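Tll1590 protein (Thermosynechococcus elongatus, PDB 6LDQ) probably belongs to the GT-B class of glycosyltransferases and carries a glycosyl transferase 4-like domain with a largely parallel, Rossmann-like sheet. Local coordinates at residues A[132-137]-A[171-176]; A[163-168]-A[186-191]. All blocks are in the same frame, centred on the assembly; numbering follows the deposited sequence.

Interaction 1 (A[132-137]-A[171-176]); sequences LHTYHS and IVTSPQ
T134 and I171 face each other as paired residues of the neighbouring parallel strands 130-134 and 169-172. Two backbone hydrogen bonds flank T134: I171 N gives to H133 O (2.6 Å), and Y135 N gives to I171 O (2.7 Å). T134 CA also makes a CA-H...O contact with I171 O.

Side-chain packing lies mostly on the sheet face that carries T134 and I171. T134 OG1 is in van der Waals contact with I171 CB at 3.6 Å, the two side chains crossing obliquely. This hydroxyl has its polar partners in H110 and Y32. L132 CD2 meets I171 CD1 at 4.0 Å. Beyond the strand ends, the methyl CG2 of T173 takes over. The T173 side chain crosses that of T134 at about a right angle, and T173 CG2 lies 4.1 Å from H136 CE1, oblique to the imidazole ring. Y135 CB touches V172 CG1 (4.3 Å).

Water replaces direct bonding where the strands stop. In T173, chi1 of 71° sets OG1 between the backbone N and the carbonyl carbon. Both T173 N and T173 OG1 give to one water, which donates to Y135 O. A second water donates to T173 OG1 at 2.6 Å. It also sits in the plane of the H136 ring, 2.9 Å from ND1. H136 NE2 is held by N112.

The T173 hydroxyl therefore gives to one water and accepts from the other. The contact changes from direct backbone pairing to water bridging at the C-terminal ends of the strands, the edge where Rossmann-like folds generally place their ligand sites.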
loop_
_atom_site.group_PDB
_atom_site.type_symbol
_atom_site.label_atom_id
_atom_site.label_comp_id
_atom_site.label_asym_id
_atom_site.label_seq_id
_atom_site.Cartn_x
_atom_site.Cartn_y
_atom_site.Cartn_z
ATOM N N LEU A 132 1.853 6.379 -2.270
ATOM C CA LEU A 132 0.414 6.555 -2.169
ATOM C C LEU A 132 -0.123 5.642 -1.085
ATOM O O LEU A 132 0.363 4.528 -0.897
ATOM C CB LEU A 132 -0.308 6.232 -3.473
ATOM C CG LEU A 132 -0.001 7.175 -4.625
ATOM C CD1 LEU A 132 1.086 6.514 -5.444
ATOM C CD2 LEU A 132 -1.249 7.477 -5.448
ATOM N N HIS A 133 -1.161 6.103 -0.401
ATOM C CA HIS A 133 -1.745 5.295 0.649
ATOM C C HIS A 133 -3.257 5.314 0.546
ATOM O O HIS A 133 -3.860 6.379 0.394
ATOM C CB HIS A 133 -1.317 5.763 2.026
ATOM C CG HIS A 133 -1.703 4.791 3.077
ATOM N ND1 HIS A 133 -0.824 3.878 3.605
ATOM C CD2 HIS A 133 -2.913 4.480 3.583
ATOM C CE1 HIS A 133 -1.461 3.110 4.472
ATOM N NE2 HIS A 133 -2.729 3.465 4.488
ATOM N N THR A 134 -3.860 4.135 0.623
ATOM C CA THR A 134 -5.304 3.995 0.707
ATOM C C THR A 134 -5.740 3.854 2.171
ATOM O O THR A 134 -5.293 2.943 2.875
ATOM C CB THR A 134 -5.777 2.800 -0.104
ATOM O OG1 THR A 134 -5.519 3.052 -1.508
ATOM C CG2 THR A 134 -7.265 2.596 0.133
ATOM N N TYR A 135 -6.637 4.738 2.590
ATOM C CA TYR A 135 -7.224 4.765 3.928
ATOM C C TYR A 135 -8.393 3.793 4.042
ATOM O O TYR A 135 -9.162 3.624 3.100
ATOM C CB TYR A 135 -7.771 6.160 4.247
ATOM C CG TYR A 135 -8.541 6.134 5.550
ATOM C CD1 TYR A 135 -7.881 5.852 6.709
ATOM C CD2 TYR A 135 -9.911 6.298 5.618
ATOM C CE1 TYR A 135 -8.484 5.785 7.927
ATOM C CE2 TYR A 135 -10.563 6.239 6.877
ATOM C CZ TYR A 135 -9.806 5.969 8.017
ATOM O OH TYR A 135 -10.325 5.861 9.277
ATOM N N HIS A 136 -8.551 3.173 5.219
ATOM C CA HIS A 136 -9.806 2.491 5.528
ATOM C C HIS A 136 -10.158 2.671 6.996
ATOM O O HIS A 136 -9.287 2.625 7.868
ATOM C CB HIS A 136 -9.806 0.983 5.255
ATOM C CG HIS A 136 -9.256 0.601 3.921
ATOM N ND1 HIS A 136 -10.010 0.638 2.763
ATOM C CD2 HIS A 136 -8.021 0.183 3.557
ATOM C CE1 HIS A 136 -9.261 0.246 1.745
ATOM N NE2 HIS A 136 -8.047 -0.029 2.197
ATOM N N SER A 137 -11.447 2.821 7.256
ATOM C CA SER A 137 -11.949 2.861 8.619
ATOM C C SER A 137 -12.206 1.451 9.147
ATOM O O SER A 137 -13.133 0.776 8.686
ATOM C CB SER A 137 -13.219 3.697 8.687
ATOM O OG SER A 137 -12.922 5.075 8.582
ATOM N N ILE A 171 -5.639 7.964 -0.517
ATOM C CA ILE A 171 -6.885 7.608 -1.184
ATOM C C ILE A 171 -7.942 7.262 -0.134
ATOM O O ILE A 171 -7.688 6.483 0.797
ATOM C CB ILE A 171 -6.650 6.443 -2.168
ATOM C CG1 ILE A 171 -5.847 6.955 -3.371
ATOM C CG2 ILE A 171 -7.984 5.852 -2.632
ATOM C CD1 ILE A 171 -4.596 6.179 -3.691
ATOM N N VAL A 172 -9.112 7.894 -0.245
ATOM C CA VAL A 172 -10.276 7.557 0.567
ATOM C C VAL A 172 -11.292 6.855 -0.317
ATOM O O VAL A 172 -11.373 7.116 -1.525
ATOM C CB VAL A 172 -10.887 8.817 1.214
ATOM C CG1 VAL A 172 -9.955 9.355 2.296
ATOM C CG2 VAL A 172 -11.136 9.875 0.153
ATOM N N THR A 173 -12.073 5.960 0.271
ATOM C CA THR A 173 -12.983 5.149 -0.530
ATOM C C THR A 173 -14.436 5.586 -0.424
ATOM O O THR A 173 -15.294 4.985 -1.068
ATOM C CB THR A 173 -12.854 3.660 -0.166
ATOM O OG1 THR A 173 -13.416 3.415 1.124
ATOM C CG2 THR A 173 -11.396 3.229 -0.162
ATOM N N SER A 174 -14.734 6.623 0.354
ATOM C CA SER A 174 -16.086 7.160 0.415
ATOM C C SER A 174 -16.018 8.537 1.046
ATOM O O SER A 174 -15.079 8.824 1.798
ATOM C CB SER A 174 -17.018 6.251 1.226
ATOM O OG SER A 174 -16.570 6.129 2.562
ATOM N N PRO A 175 -16.972 9.415 0.750
ATOM C CA PRO A 175 -16.984 10.709 1.442
ATOM C C PRO A 175 -17.059 10.565 2.946
ATOM O O PRO A 175 -16.446 11.360 3.665
ATOM C CB PRO A 175 -18.229 11.386 0.863
ATOM C CG PRO A 175 -18.314 10.807 -0.519
ATOM C CD PRO A 175 -17.998 9.361 -0.308
ATOM N N GLN A 176 -17.771 9.551 3.438
ATOM C CA GLN A 176 -17.952 9.415 4.878
ATOM C C GLN A 176 -16.617 9.178 5.573
ATOM O O GLN A 176 -16.347 9.761 6.630
ATOM C CB GLN A 176 -18.953 8.294 5.164
ATOM C CG GLN A 176 -19.245 8.032 6.629
ATOM C CD GLN A 176 -19.484 9.305 7.431
ATOM O OE1 GLN A 176 -20.192 10.220 6.994
ATOM N NE2 GLN A 176 -18.862 9.376 8.605
HETATM O O HOH W 1 -11.644 5.107 2.689
HETATM O O HOH W 2 -12.792 1.585 2.846
#

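Interaction 2 (A[163-168]-A[186-191]); sequences ILENAD and SKAGQT
The flat groups that meet between L164 and the 188-190 turn are peptide units; neither segment has a ring. The L164 carbonyl oxygen comes to 3.2 Å from G189 CA. The A188 carbonyl oxygen is approached by L164 CB and L164 CD2, and it also accepts from R182. The positive phi of G189 (87°) favours glycine, and the lack of a side chain there lets its CA lie this near L164 O.

L164 makes the largest single contribution to the contact. Its two methyls part: CD1, placed by a chi2 of 162°, meets S186 CB at 3.9 Å, and L164 CD2 meets T191 CG2 at 4.2 Å. Nearer the surface, E165 CG touches A188 CB.

No direct hydrogen bond joins the segments. One water does: it donates to L164 O (2.7 Å) and to A167 O (2.8 Å), and accepts from Q190 N. The loop is shaped from within by an ST turn, in which A188 N gives to S186 OG at 3.0 Å and 166°.

The contact packs the C-terminal end of helix 153-166 against the loop between helix 175-185 and strand 191-193. L164 also reaches L181 and V185 of helix 175-185 and V170 of strand 169-172.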
loop_
_atom_site.group_PDB
_atom_site.type_symbol
_atom_site.label_atom_id
_atom_site.label_comp_id
_atom_site.label_asym_id
_atom_site.label_seq_id
_atom_site.Cartn_x
_atom_site.Cartn_y
_atom_site.Cartn_z
ATOM N N ILE A 163 1.267 9.600 8.195
ATOM C CA ILE A 163 1.071 9.190 6.810
ATOM C C ILE A 163 0.449 10.327 6.005
ATOM O O ILE A 163 0.924 10.667 4.917
ATOM C CB ILE A 163 0.211 7.921 6.747
ATOM C CG1 ILE A 163 0.970 6.733 7.336
ATOM C CG2 ILE A 163 -0.138 7.610 5.289
ATOM C CD1 ILE A 163 0.068 5.612 7.765
ATOM N N LEU A 164 -0.609 10.946 6.542
ATOM C CA LEU A 164 -1.237 12.063 5.845
ATOM C C LEU A 164 -0.235 13.173 5.560
ATOM O O LEU A 164 -0.286 13.808 4.496
ATOM C CB LEU A 164 -2.413 12.603 6.662
ATOM C CG LEU A 164 -3.688 11.770 6.584
ATOM C CD1 LEU A 164 -4.614 12.149 7.753
ATOM C CD2 LEU A 164 -4.379 11.992 5.231
ATOM N N GLU A 165 0.704 13.396 6.482
ATOM C CA GLU A 165 1.644 14.503 6.356
ATOM C C GLU A 165 2.763 14.232 5.359
ATOM O O GLU A 165 3.314 15.178 4.789
ATOM C CB GLU A 165 2.256 14.826 7.721
ATOM C CG GLU A 165 1.296 15.488 8.680
ATOM C CD GLU A 165 1.843 15.536 10.094
ATOM O OE1 GLU A 165 2.722 14.713 10.422
ATOM O OE2 GLU A 165 1.388 16.393 10.874
ATOM N N ASN A 166 3.139 12.974 5.147
ATOM C CA ASN A 166 4.331 12.677 4.370
ATOM C C ASN A 166 4.075 11.895 3.094
ATOM O O ASN A 166 4.965 11.852 2.234
ATOM C CB ASN A 166 5.346 11.902 5.227
ATOM C CG ASN A 166 5.985 12.767 6.283
ATOM O OD1 ASN A 166 7.017 13.395 6.042
ATOM N ND2 ASN A 166 5.377 12.804 7.471
ATOM N N ALA A 167 2.914 11.268 2.946
ATOM C CA ALA A 167 2.611 10.570 1.706
ATOM C C ALA A 167 2.277 11.573 0.608
ATOM O O ALA A 167 1.776 12.672 0.865
ATOM C CB ALA A 167 1.450 9.598 1.908
ATOM N N ASP A 168 2.565 11.192 -0.635
ATOM C CA ASP A 168 2.238 12.089 -1.735
ATOM C C ASP A 168 0.735 12.175 -1.941
ATOM O O ASP A 168 0.212 13.253 -2.244
ATOM C CB ASP A 168 2.952 11.642 -3.008
ATOM C CG ASP A 168 4.439 11.597 -2.819
ATOM O OD1 ASP A 168 5.056 12.681 -2.726
ATOM O OD2 ASP A 168 4.983 10.486 -2.689
ATOM N N SER A 186 -6.899 14.272 10.965
ATOM C CA SER A 186 -6.089 15.425 10.589
ATOM C C SER A 186 -6.624 16.015 9.296
ATOM O O SER A 186 -7.117 15.285 8.430
ATOM C CB SER A 186 -4.613 15.035 10.415
ATOM O OG SER A 186 -3.859 16.116 9.909
ATOM N N LYS A 187 -6.485 17.335 9.161
ATOM C CA LYS A 187 -6.821 18.041 7.927
ATOM C C LYS A 187 -5.665 18.086 6.938
ATOM O O LYS A 187 -5.831 18.605 5.821
ATOM C CB LYS A 187 -7.253 19.480 8.231
ATOM C CG LYS A 187 -8.410 19.616 9.217
ATOM C CD LYS A 187 -9.617 20.222 8.550
ATOM C CE LYS A 187 -10.914 19.736 9.186
ATOM N NZ LYS A 187 -10.850 19.689 10.679
ATOM N N ALA A 188 -4.503 17.581 7.324
ATOM C CA ALA A 188 -3.314 17.669 6.500
ATOM C C ALA A 188 -3.387 16.680 5.336
ATOM O O ALA A 188 -4.186 15.741 5.332
ATOM C CB ALA A 188 -2.067 17.420 7.356
ATOM N N GLY A 189 -2.536 16.908 4.339
ATOM C CA GLY A 189 -2.326 15.961 3.260
ATOM C C GLY A 189 -3.310 16.123 2.111
ATOM O O GLY A 189 -4.307 16.847 2.188
ATOM N N GLN A 190 -3.009 15.424 1.016
ATOM C CA GLN A 190 -3.862 15.396 -0.166
ATOM C C GLN A 190 -4.629 14.079 -0.186
ATOM O O GLN A 190 -4.021 13.006 -0.206
ATOM C CB GLN A 190 -3.038 15.560 -1.445
ATOM C CG GLN A 190 -3.716 16.436 -2.516
ATOM C CD GLN A 190 -3.155 16.206 -3.912
ATOM O OE1 GLN A 190 -2.266 15.375 -4.107
ATOM N NE2 GLN A 190 -3.678 16.945 -4.894
ATOM N N THR A 191 -5.956 14.162 -0.150
ATOM C CA THR A 191 -6.826 13.005 -0.281
ATOM C C THR A 191 -7.498 13.022 -1.649
ATOM O O THR A 191 -7.787 14.086 -2.202
ATOM C CB THR A 191 -7.887 12.967 0.830
ATOM O OG1 THR A 191 -8.440 14.280 1.024
ATOM C CG2 THR A 191 -7.272 12.477 2.166
HETATM O O HOH W 3 -0.661 13.486 1.860
#

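Overall arrangement
Interactions 1 and 2 have centres 12 Å apart and belong to one glycosyl transferase 4-like domain. Their segments alternate along the chain: 132-137, 163-168, 171-176, 186-191. Strand 130-134, helix 153-166 and strand 169-172 form a beta-alpha-beta crossover, and helix 175-185 leads on to the edge strand 191-193. Interaction 1 pairs the two crossover strands near their C-terminal ends; interaction 2 ties the end of the crossover helix to the loop before the edge strand. They touch through H133 with I163 and V172 with T191. Together they hold the crossover helix and that loop to the side of the sheet that finishes in strands 130-134, 169-172 and 191-193.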